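Local structure of putative iron-uptake ABC transport system,periplasmic iron-binding protein (3E13) at residues 11-14 with 15-18; 263-266 with 267-271; 257-260 with 261-264. The protein probably captures ferric iron in the periplasm and hands it to an ABC transporter for uptake, holding one iron(III) ion between its two lobes. All blocks are in the same frame, centred on the assembly; numbering follows the deposited sequence.

Contact 1: 11-14 with 15-18; sequences HYNA and DFEI. With FE (Fe (III) ion), chain B.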
loop_
_atom_site.group_PDB
_atom_site.type_symbol
_atom_site.label_atom_id
_atom_site.label_comp_id
_atom_site.label_asym_id
_atom_site.label_seq_id
_atom_site.Cartn_x
_atom_site.Cartn_y
_atom_site.Cartn_z
ATOM N N HIS A 11 -4.172 -8.194 2.640
ATOM C CA HIS A 11 -3.936 -8.967 3.846
ATOM C C HIS A 11 -4.809 -8.440 4.985
ATOM O O HIS A 11 -4.314 -8.132 6.087
ATOM C CB HIS A 11 -2.425 -8.905 4.174
ATOM C CG HIS A 11 -1.808 -7.567 3.870
ATOM N ND1 HIS A 11 -1.202 -7.280 2.664
ATOM C CD2 HIS A 11 -1.745 -6.421 4.604
ATOM C CE1 HIS A 11 -0.797 -6.009 2.675
ATOM N NE2 HIS A 11 -1.097 -5.478 3.853
ATOM N N TYR A 12 -6.109 -8.345 4.683
ATOM C CA TYR A 12 -7.072 -7.667 5.545
ATOM C C TYR A 12 -8.328 -8.480 5.767
ATOM O O TYR A 12 -8.892 -9.062 4.834
ATOM C CB TYR A 12 -7.472 -6.332 4.924
ATOM C CG TYR A 12 -6.288 -5.490 4.508
ATOM C CD1 TYR A 12 -6.037 -5.230 3.155
ATOM C CD2 TYR A 12 -5.359 -5.054 5.421
ATOM C CE1 TYR A 12 -4.958 -4.503 2.738
ATOM C CE2 TYR A 12 -4.271 -4.335 5.009
ATOM C CZ TYR A 12 -4.059 -4.036 3.697
ATOM O OH TYR A 12 -2.926 -3.314 3.381
ATOM N N ASN A 13 -8.773 -8.493 7.014
ATOM C CA ASN A 13 -10.031 -9.129 7.361
ATOM C C ASN A 13 -11.221 -8.495 6.696
ATOM O O ASN A 13 -12.183 -9.165 6.355
ATOM C CB ASN A 13 -10.211 -9.084 8.862
ATOM C CG ASN A 13 -9.817 -10.335 9.494
ATOM O OD1 ASN A 13 -8.858 -10.998 9.047
ATOM N ND2 ASN A 13 -10.577 -10.744 10.496
ATOM N N ALA A 14 -11.171 -7.186 6.460
ATOM C CA ALA A 14 -12.274 -6.500 5.804
ATOM C C ALA A 14 -12.615 -7.042 4.435
ATOM O O ALA A 14 -13.760 -7.017 3.986
ATOM C CB ALA A 14 -12.002 -4.981 5.701
ATOM N N ASP A 15 -11.627 -7.583 3.740
ATOM C CA ASP A 15 -11.849 -8.107 2.412
ATOM C C ASP A 15 -12.811 -9.293 2.404
ATOM O O ASP A 15 -13.524 -9.486 1.405
ATOM C CB ASP A 15 -10.516 -8.526 1.820
ATOM C CG ASP A 15 -9.658 -7.340 1.515
ATOM O OD1 ASP A 15 -8.625 -7.491 0.815
ATOM O OD2 ASP A 15 -10.025 -6.203 1.834
ATOM N N PHE A 16 -12.778 -10.084 3.466
ATOM C CA PHE A 16 -13.668 -11.264 3.554
ATOM C C PHE A 16 -15.122 -10.850 3.501
ATOM O O PHE A 16 -15.932 -11.486 2.786
ATOM C CB PHE A 16 -13.417 -12.072 4.795
ATOM C CG PHE A 16 -12.039 -12.695 4.869
ATOM C CD1 PHE A 16 -11.328 -12.672 6.078
ATOM C CD2 PHE A 16 -11.479 -13.336 3.783
ATOM C CE1 PHE A 16 -10.060 -13.250 6.177
ATOM C CE2 PHE A 16 -10.189 -13.915 3.868
ATOM C CZ PHE A 16 -9.499 -13.876 5.073
ATOM N N GLU A 17 -15.455 -9.769 4.209
ATOM C CA GLU A 17 -16.807 -9.218 4.199
ATOM C C GLU A 17 -17.180 -8.777 2.775
ATOM O O GLU A 17 -18.328 -8.990 2.300
ATOM C CB GLU A 17 -16.975 -8.029 5.173
ATOM C CG GLU A 17 -18.301 -7.267 4.957
ATOM C CD GLU A 17 -18.637 -6.090 5.900
ATOM O OE1 GLU A 17 -17.741 -5.452 6.462
ATOM O OE2 GLU A 17 -19.851 -5.792 6.046
ATOM N N ILE A 18 -16.244 -8.084 2.114
ATOM C CA ILE A 18 -16.496 -7.567 0.768
ATOM C C ILE A 18 -16.786 -8.703 -0.191
ATOM O O ILE A 18 -17.692 -8.631 -0.995
ATOM C CB ILE A 18 -15.284 -6.673 0.295
ATOM C CG1 ILE A 18 -15.218 -5.424 1.195
ATOM C CG2 ILE A 18 -15.333 -6.433 -1.186
ATOM C CD1 ILE A 18 -14.021 -4.563 0.982
HETATM FE FE FE B . -1.110 -3.290 4.075
HETATM O O HOH W 1 -7.220 -9.671 2.314
HETATM O O HOH W 2 -14.597 -9.205 7.102
HETATM O O HOH W 3 -15.292 -5.226 6.418
#
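Tyr12 and Asp15 meet where the loop after strand 3-8 winds into helix 14-26. Backbone bonds start the helix: Asp15 N reaches Tyr12 O at 3.3 Å, Phe16 N donates to Asn13 O, and Ile18 N donates to Ala14 O at 3.3 Å. The methyl of Ala14 touches Asn270 in a partly exposed place where a small side chain fits.

Metal coordination comes from the loop. Iron(III) is bound by His11 NE2 at 2.2 Å and by Tyr12 OH at 1.9 Å; Tyr143, Tyr199 and Tyr200 complete the site. One histidine and four tyrosines give a hard, oxygen-rich shell suited to ferric iron in this periplasmic binding protein fold. Arg102 donates to Tyr12 OH, which probably steadies the phenolate.

The polar side chains sit at the helix start. With CG beside its own backbone N (chi1 -70°), Asp15 runs alongside Tyr12, its carboxylate plane 73° from the ring and OD1 near the ring edge. That oxygen forms a salt bridge with Arg10. Water 1 accepts from Tyr12 N at 2.9 Å and may donate to Asp15 OD1, 3.0 Å away. Farther out, Asn13 OD1 lies 3.8 Å from Phe16 CE1.

Contact 2: 263-266 with 267-271; sequences QKIL and TDSNY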
loop_
_atom_site.group_PDB
_atom_site.type_symbol
_atom_site.label_atom_id
_atom_site.label_comp_id
_atom_site.label_asym_id
_atom_site.label_seq_id
_atom_site.Cartn_x
_atom_site.Cartn_y
_atom_site.Cartn_z
ATOM N N GLN A 263 -16.686 0.967 -1.242
ATOM C CA GLN A 263 -15.763 2.046 -0.952
ATOM C C GLN A 263 -15.958 2.554 0.465
ATOM O O GLN A 263 -15.003 2.889 1.157
ATOM C CB GLN A 263 -15.898 3.154 -1.985
ATOM C CG GLN A 263 -15.420 2.709 -3.354
ATOM C CD GLN A 263 -13.950 2.905 -3.510
ATOM O OE1 GLN A 263 -13.452 4.010 -3.344
ATOM N NE2 GLN A 263 -13.237 1.822 -3.757
ATOM N N LYS A 264 -17.218 2.590 0.921
ATOM C CA LYS A 264 -17.486 2.957 2.309
ATOM C C LYS A 264 -16.897 1.926 3.315
ATOM O O LYS A 264 -16.317 2.314 4.327
ATOM C CB LYS A 264 -18.983 3.197 2.547
ATOM C CG LYS A 264 -19.232 3.881 3.938
ATOM C CD LYS A 264 -18.322 5.087 4.225
ATOM C CE LYS A 264 -18.916 6.078 5.232
ATOM N NZ LYS A 264 -17.877 6.787 5.973
ATOM N N ILE A 265 -17.006 0.642 3.037
ATOM C CA ILE A 265 -16.411 -0.364 3.914
ATOM C C ILE A 265 -14.892 -0.208 3.956
ATOM O O ILE A 265 -14.255 -0.357 4.994
ATOM C CB ILE A 265 -16.801 -1.766 3.453
ATOM C CG1 ILE A 265 -18.309 -1.993 3.699
ATOM C CG2 ILE A 265 -15.885 -2.849 4.095
ATOM C CD1 ILE A 265 -18.760 -3.306 3.175
ATOM N N LEU A 266 -14.297 0.079 2.813
ATOM C CA LEU A 266 -12.839 0.212 2.762
ATOM C C LEU A 266 -12.342 1.329 3.671
ATOM O O LEU A 266 -11.280 1.188 4.269
ATOM C CB LEU A 266 -12.389 0.398 1.334
ATOM C CG LEU A 266 -12.466 -0.882 0.454
ATOM C CD1 LEU A 266 -12.473 -0.545 -1.018
ATOM C CD2 LEU A 266 -11.362 -1.828 0.783
ATOM N N THR A 267 -13.103 2.428 3.808
ATOM C CA THR A 267 -12.687 3.455 4.759
ATOM C C THR A 267 -13.200 3.201 6.192
ATOM O O THR A 267 -12.478 3.442 7.164
ATOM C CB THR A 267 -13.017 4.862 4.212
ATOM O OG1 THR A 267 -12.402 5.860 5.025
ATOM C CG2 THR A 267 -14.506 5.192 4.235
ATOM N N ASP A 268 -14.411 2.668 6.324
ATOM C CA ASP A 268 -14.996 2.444 7.635
ATOM C C ASP A 268 -14.404 1.255 8.407
ATOM O O ASP A 268 -14.303 1.309 9.655
ATOM C CB ASP A 268 -16.492 2.278 7.551
ATOM C CG ASP A 268 -17.221 3.595 7.369
ATOM O OD1 ASP A 268 -16.636 4.712 7.127
ATOM O OD2 ASP A 268 -18.465 3.566 7.395
ATOM N N SER A 269 -14.093 0.196 7.677
ATOM C CA SER A 269 -13.628 -1.043 8.252
ATOM C C SER A 269 -12.129 -1.306 8.050
ATOM O O SER A 269 -11.553 -2.028 8.850
ATOM C CB SER A 269 -14.450 -2.229 7.722
ATOM O OG SER A 269 -15.807 -2.096 8.190
ATOM N N ASN A 270 -11.526 -0.711 7.028
ATOM C CA ASN A 270 -10.091 -0.862 6.787
ATOM C C ASN A 270 -9.276 0.404 6.883
ATOM O O ASN A 270 -8.059 0.341 6.768
ATOM C CB ASN A 270 -9.795 -1.610 5.468
ATOM C CG ASN A 270 -8.576 -2.505 5.589
ATOM O OD1 ASN A 270 -8.496 -3.298 6.547
ATOM N ND2 ASN A 270 -7.635 -2.380 4.656
ATOM N N TYR A 271 -9.928 1.548 7.122
ATOM C CA TYR A 271 -9.276 2.806 7.390
ATOM C C TYR A 271 -8.413 3.350 6.268
ATOM O O TYR A 271 -7.564 4.176 6.513
ATOM C CB TYR A 271 -8.543 2.729 8.756
ATOM C CG TYR A 271 -9.562 2.252 9.792
ATOM C CD1 TYR A 271 -10.562 3.101 10.248
ATOM C CD2 TYR A 271 -9.629 0.920 10.163
ATOM C CE1 TYR A 271 -11.522 2.639 11.100
ATOM C CE2 TYR A 271 -10.565 0.467 11.034
ATOM C CZ TYR A 271 -11.518 1.334 11.501
ATOM O OH TYR A 271 -12.525 0.889 12.347
#
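Two torsions bring Lys264 and Asp268 together one helical turn apart: the lysine sets CG anti to its backbone N (chi1 -168°) and then bends at chi2 (47°), which carries the chain across the aspartate's carboxylate. The ammonium Lys264 NZ reaches Asp268 OD1 at 2.7 Å in a salt bridge, on the syn side of the oxygen and 16° out of the carboxylate plane. The methylenes follow, with Lys264 CE 3.3 Å from Asp268 OD2, so a long flexible chain suits the place. Glu280 O is a second acceptor for NZ.

Along the backbone the helix ends here. Asp268 N bonds Lys264 O at 2.8 Å, and Ser269 N meets Ile265 O at 2.7 Å. Beyond it the bonds slacken: Asn270 N is held weakly by both Ile265 O and Leu266 O, and Tyr271 leaves the helix with positive phi. Ser269 CB touches Ile265 CG2 at 3.9 Å. Thr267 CG2 lies 3.8 Å from Lys264 CD, while the threonine hydroxyl bonds Glu272 O.

Helix 260-268 lies against helix 14-26, where Ile265 and Leu266 offer branched apolar chains suited to packing on Ile18, with Glu17 and Lys21 also touching Ile265. Past the helix end, Asn270 touches the iron ligand Tyr12, and Tyr271 touches Tyr199 of helix 198-205 and Val285 of helix 283-288.

Contact 3: 257-260 with 261-264; sequences MLSP and EIQK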
loop_
_atom_site.group_PDB
_atom_site.type_symbol
_atom_site.label_atom_id
_atom_site.label_comp_id
_atom_site.label_asym_id
_atom_site.label_seq_id
_atom_site.Cartn_x
_atom_site.Cartn_y
_atom_site.Cartn_z
ATOM N N MET A 257 -15.868 -3.338 -6.600
ATOM C CA MET A 257 -14.896 -2.748 -5.676
ATOM C C MET A 257 -14.964 -1.216 -5.658
ATOM O O MET A 257 -14.565 -0.617 -4.663
ATOM C CB MET A 257 -13.484 -3.167 -6.024
ATOM C CG MET A 257 -13.142 -4.652 -5.758
ATOM S SD MET A 257 -13.556 -5.226 -4.144
ATOM C CE MET A 257 -12.550 -4.162 -3.181
ATOM N N LEU A 258 -15.492 -0.597 -6.703
ATOM C CA LEU A 258 -15.668 0.870 -6.742
ATOM C C LEU A 258 -17.084 1.289 -6.426
ATOM O O LEU A 258 -17.417 2.469 -6.580
ATOM C CB LEU A 258 -15.179 1.449 -8.092
ATOM C CG LEU A 258 -13.721 1.870 -8.197
ATOM C CD1 LEU A 258 -13.417 3.073 -7.328
ATOM C CD2 LEU A 258 -12.814 0.685 -7.896
ATOM N N SER A 259 -17.936 0.347 -6.030
ATOM C CA SER A 259 -19.335 0.696 -5.692
ATOM C C SER A 259 -19.395 1.473 -4.382
ATOM O O SER A 259 -18.502 1.407 -3.574
ATOM C CB SER A 259 -20.184 -0.563 -5.619
ATOM O OG SER A 259 -19.849 -1.411 -4.555
ATOM N N PRO A 260 -20.448 2.272 -4.201
ATOM C CA PRO A 260 -20.597 3.071 -2.986
ATOM C C PRO A 260 -20.452 2.323 -1.692
ATOM O O PRO A 260 -19.692 2.797 -0.819
ATOM C CB PRO A 260 -21.997 3.668 -3.154
ATOM C CG PRO A 260 -22.177 3.749 -4.650
ATOM C CD PRO A 260 -21.505 2.518 -5.199
ATOM N N GLU A 261 -21.109 1.166 -1.560
ATOM C CA GLU A 261 -21.073 0.410 -0.326
ATOM C C GLU A 261 -19.691 -0.137 -0.016
ATOM O O GLU A 261 -19.261 -0.099 1.124
ATOM C CB GLU A 261 -22.126 -0.729 -0.277
ATOM C CG GLU A 261 -22.098 -1.469 1.053
ATOM C CD GLU A 261 -23.191 -2.495 1.280
ATOM O OE1 GLU A 261 -23.831 -2.935 0.313
ATOM O OE2 GLU A 261 -23.414 -2.822 2.488
ATOM N N ILE A 262 -18.984 -0.573 -1.053
ATOM C CA ILE A 262 -17.711 -1.219 -0.840
ATOM C C ILE A 262 -16.626 -0.171 -0.551
ATOM O O ILE A 262 -15.763 -0.385 0.312
ATOM C CB ILE A 262 -17.370 -2.098 -2.037
ATOM C CG1 ILE A 262 -18.450 -3.158 -2.219
ATOM C CG2 ILE A 262 -16.014 -2.734 -1.876
ATOM C CD1 ILE A 262 -18.659 -4.103 -0.967
ATOM N N GLN A 263 -16.686 0.967 -1.242
ATOM C CA GLN A 263 -15.763 2.046 -0.952
ATOM C C GLN A 263 -15.958 2.554 0.465
ATOM O O GLN A 263 -15.003 2.889 1.157
ATOM C CB GLN A 263 -15.898 3.154 -1.985
ATOM C CG GLN A 263 -15.420 2.709 -3.354
ATOM C CD GLN A 263 -13.950 2.905 -3.510
ATOM O OE1 GLN A 263 -13.452 4.010 -3.344
ATOM N NE2 GLN A 263 -13.237 1.822 -3.757
ATOM N N LYS A 264 -17.218 2.590 0.921
ATOM C CA LYS A 264 -17.486 2.957 2.309
ATOM C C LYS A 264 -16.897 1.926 3.315
ATOM O O LYS A 264 -16.317 2.314 4.327
ATOM C CB LYS A 264 -18.983 3.197 2.547
ATOM C CG LYS A 264 -19.232 3.881 3.938
ATOM C CD LYS A 264 -18.322 5.087 4.225
ATOM C CE LYS A 264 -18.916 6.078 5.232
ATOM N NZ LYS A 264 -17.877 6.787 5.973
#
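Ser259 sits at the N-cap of helix 260-268, and Ser259 O meets Gln263 N at 3.0 Å as the loop leaving helix 247-257 starts this next helix in the solute-binding protein fold. Pro260 follows at the first helical position, where its lack of an N-H costs nothing because no earlier carbonyl of the helix waits for one. Pro260 O in turn takes Lys264 N at 3.0 Å.

The inner side is tightly packed. Gln263 turns its CB toward the loop and bends at chi2 (-86°), which carries the amide back along the chain to Met257. Gln263 NE2 donates to Met257 O at 2.9 Å, with the acceptor close to the amide plane. The amide is buried but well supplied: NE2 also bonds Ile99 O, and OE1 takes Ile275 N and Arg276 N, so glutamine, which both donates and accepts, ties the loop to its surroundings. Leu258 CD1 lies 3.8 Å from Gln263 NE2, so a leucine methyl lies beside the amide. Met257 CE meets Ile262 CG2 at 4.0 Å, and both side chains pack on Ile18 of helix 14-26.

The outer side is looser. Pro260 and Glu261 are exposed, and the glutamate, extended beyond CG, carries its carboxylate away from the loop to a salt bridge with Lys21, a role suited to a long charged chain. The hydroxyl of Ser259 is bonded to Phe256 O, and Ser259 OG lies 3.2 Å from Ile262 CG1.

In the fold
All three contacts are local and partly buried, and they lie where helix 14-26 packs on helix 260-268. Contacts 2 and 3 share Gln263 and Lys264 and take opposite ends of helix 260-268; contact 1 covers the start of helix 14-26 and alone binds the metal. Ile18 joins them, with its CD1 3.8 Å from Leu266 CD2 of contact 2 and its CG2 3.7 Å from Met257 SD of contact 3. Chemistry follows place: coordination at contact 1, a partly exposed salt bridge and a helix end with weakening bonds at contact 2, and a buried amide at contact 3, the farthest of the three from the chain centre.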